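Local coordinates for protein probable hydrolase (Pseudomonas aeruginosa, PDB 7AL6) that is of unknown function but has an alpha/beta hydrolase fold and is probably a hydrolase, putatively lipolytic, at residues A[237-240]-A[245-248]; A[229-234]-A[247-252]; A[127-132]-A[220-225]. All blocks are in the same frame, centred on the assembly; numbering follows the deposited sequence. Where two conformers were deposited one is given.

Contact 1. Residues A[237-240]-A[245-248]; sequences GMLA and MRAL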
loop_
_atom_site.group_PDB
_atom_site.type_symbol
_atom_site.label_atom_id
_atom_site.label_comp_id
_atom_site.label_asym_id
_atom_site.label_seq_id
_atom_site.Cartn_x
_atom_site.Cartn_y
_atom_site.Cartn_z
ATOM N N GLY A 237 21.267 15.080 -31.242
ATOM C CA GLY A 237 20.529 14.141 -30.418
ATOM C C GLY A 237 20.503 12.735 -30.998
ATOM O O GLY A 237 21.544 12.199 -31.392
ATOM N N MET A 238 19.294 12.158 -31.076
ATOM C CA MET A 238 19.072 10.769 -31.499
ATOM C C MET A 238 19.834 10.335 -32.746
ATOM O O MET A 238 20.474 9.280 -32.754
ATOM C CB MET A 238 17.572 10.587 -31.752
ATOM C CG MET A 238 17.151 9.352 -32.539
ATOM S SD MET A 238 15.345 9.055 -32.373
ATOM C CE MET A 238 14.655 10.337 -33.387
ATOM N N LEU A 239 19.721 11.106 -33.828
ATOM C CA LEU A 239 20.278 10.684 -35.111
ATOM C C LEU A 239 21.808 10.699 -35.107
ATOM O O LEU A 239 22.448 9.862 -35.757
ATOM C CB LEU A 239 19.740 11.588 -36.217
ATOM C CG LEU A 239 18.315 11.258 -36.647
ATOM C CD1 LEU A 239 18.014 11.920 -38.000
ATOM C CD2 LEU A 239 18.061 9.755 -36.730
ATOM N N ALA A 240 22.410 11.659 -34.407
ATOM C CA ALA A 240 23.859 11.635 -34.226
ATOM C C ALA A 240 24.298 10.390 -33.466
ATOM O O ALA A 240 25.403 9.882 -33.688
ATOM C CB ALA A 240 24.314 12.895 -33.487
ATOM N N MET A 245 18.625 5.058 -37.892
ATOM C CA MET A 245 17.269 5.625 -37.770
ATOM C C MET A 245 16.887 6.369 -39.048
ATOM O O MET A 245 15.727 6.317 -39.412
ATOM C CB MET A 245 17.249 6.639 -36.625
ATOM C CG MET A 245 16.980 6.033 -35.274
ATOM S SD MET A 245 15.363 5.292 -35.139
ATOM C CE MET A 245 14.413 6.480 -36.069
ATOM N N ARG A 246 17.833 7.045 -39.695
ATOM C CA ARG A 246 17.546 7.933 -40.845
ATOM C C ARG A 246 16.827 7.152 -41.939
ATOM O O ARG A 246 15.882 7.670 -42.481
ATOM C CB ARG A 246 18.874 8.528 -41.304
ATOM C CG ARG A 246 18.806 9.360 -42.569
ATOM C CD ARG A 246 20.059 10.196 -42.689
ATOM N NE ARG A 246 19.669 11.576 -42.850
ATOM C CZ ARG A 246 19.809 12.522 -41.936
ATOM N NH1 ARG A 246 19.393 13.742 -42.209
ATOM N NH2 ARG A 246 20.374 12.265 -40.771
ATOM N N ALA A 247 17.226 5.922 -42.204
ATOM C CA ALA A 247 16.571 5.105 -43.223
ATOM C C ALA A 247 15.191 4.642 -42.770
ATOM O O ALA A 247 14.264 4.544 -43.579
ATOM C CB ALA A 247 17.436 3.892 -43.561
ATOM N N LEU A 248 15.024 4.336 -41.486
ATOM C CA LEU A 248 13.679 4.020 -41.021
ATOM C C LEU A 248 12.748 5.211 -41.222
ATOM O O LEU A 248 11.644 5.069 -41.771
ATOM C CB LEU A 248 13.698 3.604 -39.556
ATOM C CG LEU A 248 12.310 3.436 -38.955
ATOM C CD1 LEU A 248 11.505 2.338 -39.653
ATOM C CD2 LEU A 248 12.485 3.198 -37.415
#

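Contact 2. Residues A[229-234]-A[247-252]; sequences VSLVLA and ALLETL. With EDO (1,2-ethanediol), chain H.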
loop_
_atom_site.group_PDB
_atom_site.type_symbol
_atom_site.label_atom_id
_atom_site.label_comp_id
_atom_site.label_asym_id
_atom_site.label_seq_id
_atom_site.Cartn_x
_atom_site.Cartn_y
_atom_site.Cartn_z
ATOM N N VAL A 229 1.582 12.748 -37.421
ATOM C CA VAL A 229 2.725 12.756 -36.520
ATOM C C VAL A 229 3.678 13.857 -36.966
ATOM O O VAL A 229 4.003 13.955 -38.156
ATOM C CB VAL A 229 3.464 11.411 -36.503
ATOM C CG1 VAL A 229 4.740 11.533 -35.663
ATOM C CG2 VAL A 229 2.611 10.285 -35.981
ATOM N N SER A 230 4.120 14.688 -36.016
ATOM C CA SER A 230 5.199 15.645 -36.219
ATOM C C SER A 230 6.403 15.247 -35.368
ATOM O O SER A 230 6.330 15.215 -34.128
ATOM C CB SER A 230 4.724 17.040 -35.874
ATOM O OG SER A 230 5.724 18.014 -36.172
ATOM N N LEU A 231 7.509 14.945 -36.023
ATOM C CA LEU A 231 8.733 14.552 -35.348
ATOM C C LEU A 231 9.838 15.607 -35.467
ATOM O O LEU A 231 10.240 16.002 -36.579
ATOM C CB LEU A 231 9.224 13.219 -35.886
ATOM C CG LEU A 231 10.550 12.711 -35.330
ATOM C CD1 LEU A 231 10.553 12.428 -33.823
ATOM C CD2 LEU A 231 10.887 11.472 -36.103
ATOM N N VAL A 232 10.382 16.011 -34.316
ATOM C CA VAL A 232 11.518 16.936 -34.261
ATOM C C VAL A 232 12.773 16.141 -33.965
ATOM O O VAL A 232 12.799 15.297 -33.054
ATOM C CB VAL A 232 11.303 18.038 -33.223
ATOM C CG1 VAL A 232 12.643 18.745 -32.914
ATOM C CG2 VAL A 232 10.259 19.018 -33.747
ATOM N N LEU A 233 13.818 16.413 -34.743
ATOM C CA LEU A 233 15.078 15.682 -34.700
ATOM C C LEU A 233 16.174 16.681 -34.389
ATOM O O LEU A 233 16.353 17.637 -35.143
ATOM C CB LEU A 233 15.356 15.004 -36.042
ATOM C CG LEU A 233 14.254 13.998 -36.372
ATOM C CD1 LEU A 233 14.212 13.711 -37.840
ATOM C CD2 LEU A 233 14.511 12.737 -35.559
ATOM N N ALA A 234 16.816 16.498 -33.246
ATOM C CA ALA A 234 17.894 17.368 -32.754
ATOM C C ALA A 234 19.158 17.041 -33.551
ATOM O O ALA A 234 19.518 15.890 -33.551
ATOM C CB ALA A 234 18.111 17.161 -31.285
ATOM N N ALA A 247 17.226 5.922 -42.204
ATOM C CA ALA A 247 16.571 5.105 -43.223
ATOM C C ALA A 247 15.191 4.642 -42.770
ATOM O O ALA A 247 14.264 4.544 -43.579
ATOM C CB ALA A 247 17.436 3.892 -43.561
ATOM N N LEU A 248 15.024 4.336 -41.486
ATOM C CA LEU A 248 13.679 4.020 -41.021
ATOM C C LEU A 248 12.748 5.211 -41.222
ATOM O O LEU A 248 11.644 5.069 -41.771
ATOM C CB LEU A 248 13.698 3.604 -39.556
ATOM C CG LEU A 248 12.310 3.436 -38.955
ATOM C CD1 LEU A 248 11.505 2.338 -39.653
ATOM C CD2 LEU A 248 12.485 3.198 -37.415
ATOM N N LEU A 249 13.186 6.397 -40.817
ATOM C CA LEU A 249 12.343 7.617 -40.839
ATOM C C LEU A 249 11.852 7.863 -42.258
ATOM O O LEU A 249 10.719 8.249 -42.410
ATOM C CB LEU A 249 13.106 8.823 -40.300
ATOM C CG LEU A 249 13.376 8.839 -38.799
ATOM C CD1 LEU A 249 14.029 10.131 -38.394
ATOM C CD2 LEU A 249 12.125 8.626 -37.985
ATOM N N GLU A 250 12.668 7.554 -43.261
ATOM C CA GLU A 250 12.367 7.732 -44.703
ATOM C C GLU A 250 11.193 6.830 -45.134
ATOM O O GLU A 250 10.557 7.179 -46.100
ATOM C CB GLU A 250 13.667 7.608 -45.511
ATOM C CG GLU A 250 14.635 8.754 -45.221
ATOM C CD GLU A 250 16.064 8.710 -45.753
ATOM O OE1 GLU A 250 16.506 7.675 -46.286
ATOM O OE2 GLU A 250 16.743 9.727 -45.622
ATOM N N THR A 251 10.916 5.715 -44.457
ATOM C CA THR A 251 9.782 4.804 -44.737
ATOM C C THR A 251 8.538 5.149 -43.902
ATOM O O THR A 251 7.635 4.350 -43.908
ATOM C CB THR A 251 10.161 3.337 -44.505
ATOM O OG1 THR A 251 10.252 3.039 -43.120
ATOM C CG2 THR A 251 11.473 2.971 -45.143
ATOM N N LEU A 252 8.488 6.269 -43.189
ATOM C CA LEU A 252 7.363 6.559 -42.319
ATOM C C LEU A 252 6.695 7.842 -42.766
ATOM O O LEU A 252 7.358 8.775 -43.207
ATOM C CB LEU A 252 7.778 6.716 -40.843
ATOM C CG LEU A 252 8.493 5.551 -40.188
ATOM C CD1 LEU A 252 8.960 5.921 -38.768
ATOM C CD2 LEU A 252 7.610 4.318 -40.175
HETATM C C1 EDO H . 1.072 14.419 -40.415
HETATM O O1 EDO H . 0.203 14.789 -41.454
HETATM C C2 EDO H . 2.095 13.449 -40.846
HETATM O O2 EDO H . 2.048 12.191 -40.282
#

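Contact 3. Residues A[127-132]-A[220-225]; sequences GLIPYT and NFVRSV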
loop_
_atom_site.group_PDB
_atom_site.type_symbol
_atom_site.label_atom_id
_atom_site.label_comp_id
_atom_site.label_asym_id
_atom_site.label_seq_id
_atom_site.Cartn_x
_atom_site.Cartn_y
_atom_site.Cartn_z
ATOM N N GLY A 127 12.556 11.288 -30.174
ATOM C CA GLY A 127 12.290 9.925 -29.704
ATOM C C GLY A 127 11.313 9.229 -30.611
ATOM O O GLY A 127 10.483 9.891 -31.147
ATOM N N LEU A 128 11.408 7.921 -30.730
ATOM C CA LEU A 128 10.511 7.136 -31.550
ATOM C C LEU A 128 10.303 5.729 -31.012
ATOM O O LEU A 128 9.168 5.335 -30.656
ATOM C CB LEU A 128 11.058 7.076 -32.979
ATOM C CG LEU A 128 10.099 6.404 -33.955
ATOM C CD1 LEU A 128 8.841 7.284 -34.041
ATOM C CD2 LEU A 128 10.682 6.219 -35.319
ATOM N N ILE A 129 11.376 4.948 -30.948
ATOM C CA ILE A 129 11.250 3.553 -30.535
ATOM C C ILE A 129 12.211 3.302 -29.385
ATOM O O ILE A 129 13.198 4.028 -29.215
ATOM C CB ILE A 129 11.547 2.575 -31.693
ATOM C CG1 ILE A 129 12.821 2.988 -32.411
ATOM C CG2 ILE A 129 10.367 2.525 -32.682
ATOM C CD1 ILE A 129 13.345 1.919 -33.367
ATOM N N PRO A 130 11.978 2.247 -28.611
ATOM C CA PRO A 130 12.920 1.911 -27.539
ATOM C C PRO A 130 14.073 1.068 -28.058
ATOM O O PRO A 130 14.072 0.667 -29.231
ATOM C CB PRO A 130 12.049 1.112 -26.569
ATOM C CG PRO A 130 11.114 0.336 -27.525
ATOM C CD PRO A 130 10.817 1.329 -28.633
ATOM N N TYR A 131 15.039 0.779 -27.180
ATOM C CA TYR A 131 15.987 -0.308 -27.417
ATOM C C TYR A 131 15.264 -1.645 -27.401
ATOM O O TYR A 131 14.368 -1.874 -26.584
ATOM C CB TYR A 131 17.095 -0.296 -26.366
ATOM C CG TYR A 131 18.088 0.825 -26.549
ATOM C CD1 TYR A 131 18.545 1.171 -27.818
ATOM C CD2 TYR A 131 18.556 1.546 -25.467
ATOM C CE1 TYR A 131 19.449 2.210 -28.005
ATOM C CE2 TYR A 131 19.470 2.581 -25.639
ATOM C CZ TYR A 131 19.908 2.909 -26.914
ATOM O OH TYR A 131 20.809 3.936 -27.110
ATOM N N THR A 132 15.642 -2.516 -28.337
ATOM C CA THR A 132 14.991 -3.796 -28.567
ATOM C C THR A 132 15.936 -4.946 -28.239
ATOM O O THR A 132 17.144 -4.766 -28.071
ATOM C CB THR A 132 14.509 -3.865 -30.021
ATOM O OG1 THR A 132 15.588 -3.519 -30.905
ATOM C CG2 THR A 132 13.381 -2.850 -30.231
ATOM N N ASN A 220 6.298 -2.623 -35.734
ATOM C CA ASN A 220 4.842 -2.838 -35.853
ATOM C C ASN A 220 4.095 -1.719 -35.114
ATOM O O ASN A 220 3.120 -1.259 -35.631
ATOM C CB ASN A 220 4.442 -4.232 -35.395
ATOM C CG ASN A 220 4.373 -5.219 -36.540
ATOM O OD1 ASN A 220 3.394 -5.269 -37.251
ATOM N ND2 ASN A 220 5.407 -6.000 -36.735
ATOM N N PHE A 221 4.560 -1.307 -33.938
ATOM C CA PHE A 221 3.926 -0.212 -33.171
ATOM C C PHE A 221 4.019 1.080 -33.982
ATOM O O PHE A 221 3.037 1.731 -34.109
ATOM C CB PHE A 221 4.551 -0.074 -31.783
ATOM C CG PHE A 221 3.906 -0.946 -30.743
ATOM C CD1 PHE A 221 2.701 -0.602 -30.180
ATOM C CD2 PHE A 221 4.494 -2.122 -30.345
ATOM C CE1 PHE A 221 2.104 -1.414 -29.241
ATOM C CE2 PHE A 221 3.895 -2.934 -29.403
ATOM C CZ PHE A 221 2.694 -2.583 -28.861
ATOM N N VAL A 222 5.172 1.379 -34.553
ATOM C CA VAL A 222 5.399 2.614 -35.347
ATOM C C VAL A 222 4.488 2.557 -36.573
ATOM O O VAL A 222 3.819 3.512 -36.862
ATOM C CB VAL A 222 6.868 2.753 -35.770
ATOM C CG1 VAL A 222 7.023 3.766 -36.876
ATOM C CG2 VAL A 222 7.761 3.113 -34.617
ATOM N N ARG A 223 4.422 1.396 -37.192
ATOM C CA ARG A 223 3.615 1.181 -38.388
ATOM C C ARG A 223 2.134 1.267 -38.081
ATOM O O ARG A 223 1.344 1.641 -38.952
ATOM C CB ARG A 223 3.900 -0.193 -39.011
ATOM C CG ARG A 223 5.193 -0.280 -39.785
ATOM C CD ARG A 223 5.088 0.361 -41.174
ATOM N NE ARG A 223 6.397 0.833 -41.587
ATOM C CZ ARG A 223 7.256 0.109 -42.281
ATOM N NH1 ARG A 223 6.917 -1.118 -42.675
ATOM N NH2 ARG A 223 8.442 0.616 -42.599
ATOM N N SER A 224 1.745 0.909 -36.866
ATOM C CA SER A 224 0.337 0.916 -36.406
ATOM C C SER A 224 -0.167 2.321 -36.066
ATOM O O SER A 224 -1.343 2.445 -35.870
ATOM C CB SER A 224 0.139 -0.019 -35.270
ATOM O OG SER A 224 0.156 -1.343 -35.733
ATOM N N VAL A 225 0.689 3.326 -35.966
ATOM C CA VAL A 225 0.220 4.702 -35.662
ATOM C C VAL A 225 -0.705 5.120 -36.814
ATOM O O VAL A 225 -0.322 4.942 -37.949
ATOM C CB VAL A 225 1.380 5.690 -35.479
ATOM C CG1 VAL A 225 0.887 7.114 -35.439
ATOM C CG2 VAL A 225 2.196 5.374 -34.244
#

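Contact 1. Residues A[237-240]-A[245-248]
M245 meets the short helix 238-241 first, and does so with the root of its side chain: its CB lies 3.2 Å from CD2 of L239, tighter than two carbons normally pack. The two side chains cross at about a right angle. L239 has CG anti to its carbonyl carbon (chi1 -78°), which brings CD2 over to this neighbour although the side chain does not start out toward helix 245-250. Farther out, CG of M245 comes to 4.3 Å from CG of M238, a looser apolar touch, and the methionine chain then bends at chi2 and chi3; its far part also packs on L128. Both helices belong to the connection between strands 229-234 and 255-259 of the alpha/beta hydrolase sheet. G237 sits at the N-cap of helix 238-241, and the N of M238 is hydrogen-bonded to OD2 of D126, which may be the acid of a Ser-His-Asp triad with S102 and H263. R246, next along, reaches back along the more exposed side. With CG anti to the backbone N (chi1 174°) and a bend at chi3, its guanidinium arrives obliquely at the other branch of L239, NH2 lying 3.7 Å from CD1.

Contact 2. Residues A[229-234]-A[247-252]
L249 is the residue of helix 245-250 that faces strand 229-234, and it meets the strand through both of its methyls. The contact between these segments is entirely apolar. CD1 reaches L233 tip to tip, 3.6 Å from CD1 and 3.9 Å from CD2 of that leucine. The other branch turns to L231, with CD2 of L249 lying 3.6 Å from CD2 of L231, and here the side chains cross at about a right angle. With CG anti to the carbonyl carbon (chi1 -71°), L249 sends its fork toward the strand, CD1 mainly to L233 and CD2 to L231. L231 and L233 are two apart in sequence, so in the extended chain both project from the face of the sheet turned to this helix. All three leucines are buried, and L128 also packs on L249.

Hydrogen bonds lie within the helical segment or lead out of the pair. L248 O takes two donors from T251: the backbone N, and OG1 at 2.8 Å, which approaches in the carbonyl plane on a lone pair. At the start of the strand, V229 N donates to O2 of a 1,2-ethanediol, probably from the crystallisation liquor, over 3.0 Å; the diol is also bound to P253 O.

On the sheet's other face S230 and V232 pack on helix 270-284, while strand 229-234 runs parallel to strands 119-125 and 255-259. A mostly parallel sheet layered between helices, with helix 245-250 in the crossover from strand 229-234 to strand 255-259, is the architecture of the alpha/beta hydrolase fold.

Contact 3. Residues A[127-132]-A[220-225]
V222 presses one methyl, CG2, against the loop that follows strand 119-125, and the apolar contact between the two segments rests on that single branch. Its nearest partner is CG2 of I129, only 3.3 Å away and closer than carbons usually come. I129 carries CG1 between its backbone N and carbonyl carbon (chi1 47°), leaving CG2 anti to the carbonyl carbon as the branch that meets the valine. L128 lies more loosely against the same methyl, with its CG 4.1 Å from V222 CG2. Both loop side chains cross the valine at about a right angle. L128 also packs on V109 of helix 103-114 and on L248 and L249 of helix 245-250, so the contact with V222 is part of a larger apolar cluster.

The polar bonds stay within the segment 220-225. N220 O accepts from S224 twice, from the backbone N at 2.8 Å and from OG at 3.0 Å. The two donors approach from opposite faces of the carbonyl plane, with OG tilted 35° from it. Away from the loop, N220, F221 and S224 pack on D136, L142 and P139 of a second subunit.

With carbon alone meeting carbon, the loop and helix are held by close fit and probably by exclusion of water.

In the fold
Along the chain, contact 3 closes before the other two open: helix 215-223 leads into strand 229-234, then helix 238-241 and helix 245-250. Contacts 1 and 2 have centres about 8 Å apart and share A247 and L248 of helix 245-250; contact 3 is about 11 Å from the centre of contact 2 and 13 Å from that of contact 1. The groups interlock, with M238 CE packing on L233 CD2, M245 CE on L128 CD2, and L252 CD2 on V222 CG1. Helix 245-250 thus lies among the strand, the short helix and the loop 127-132, joining them in one apolar region beside D126, possibly the acid of a catalytic triad.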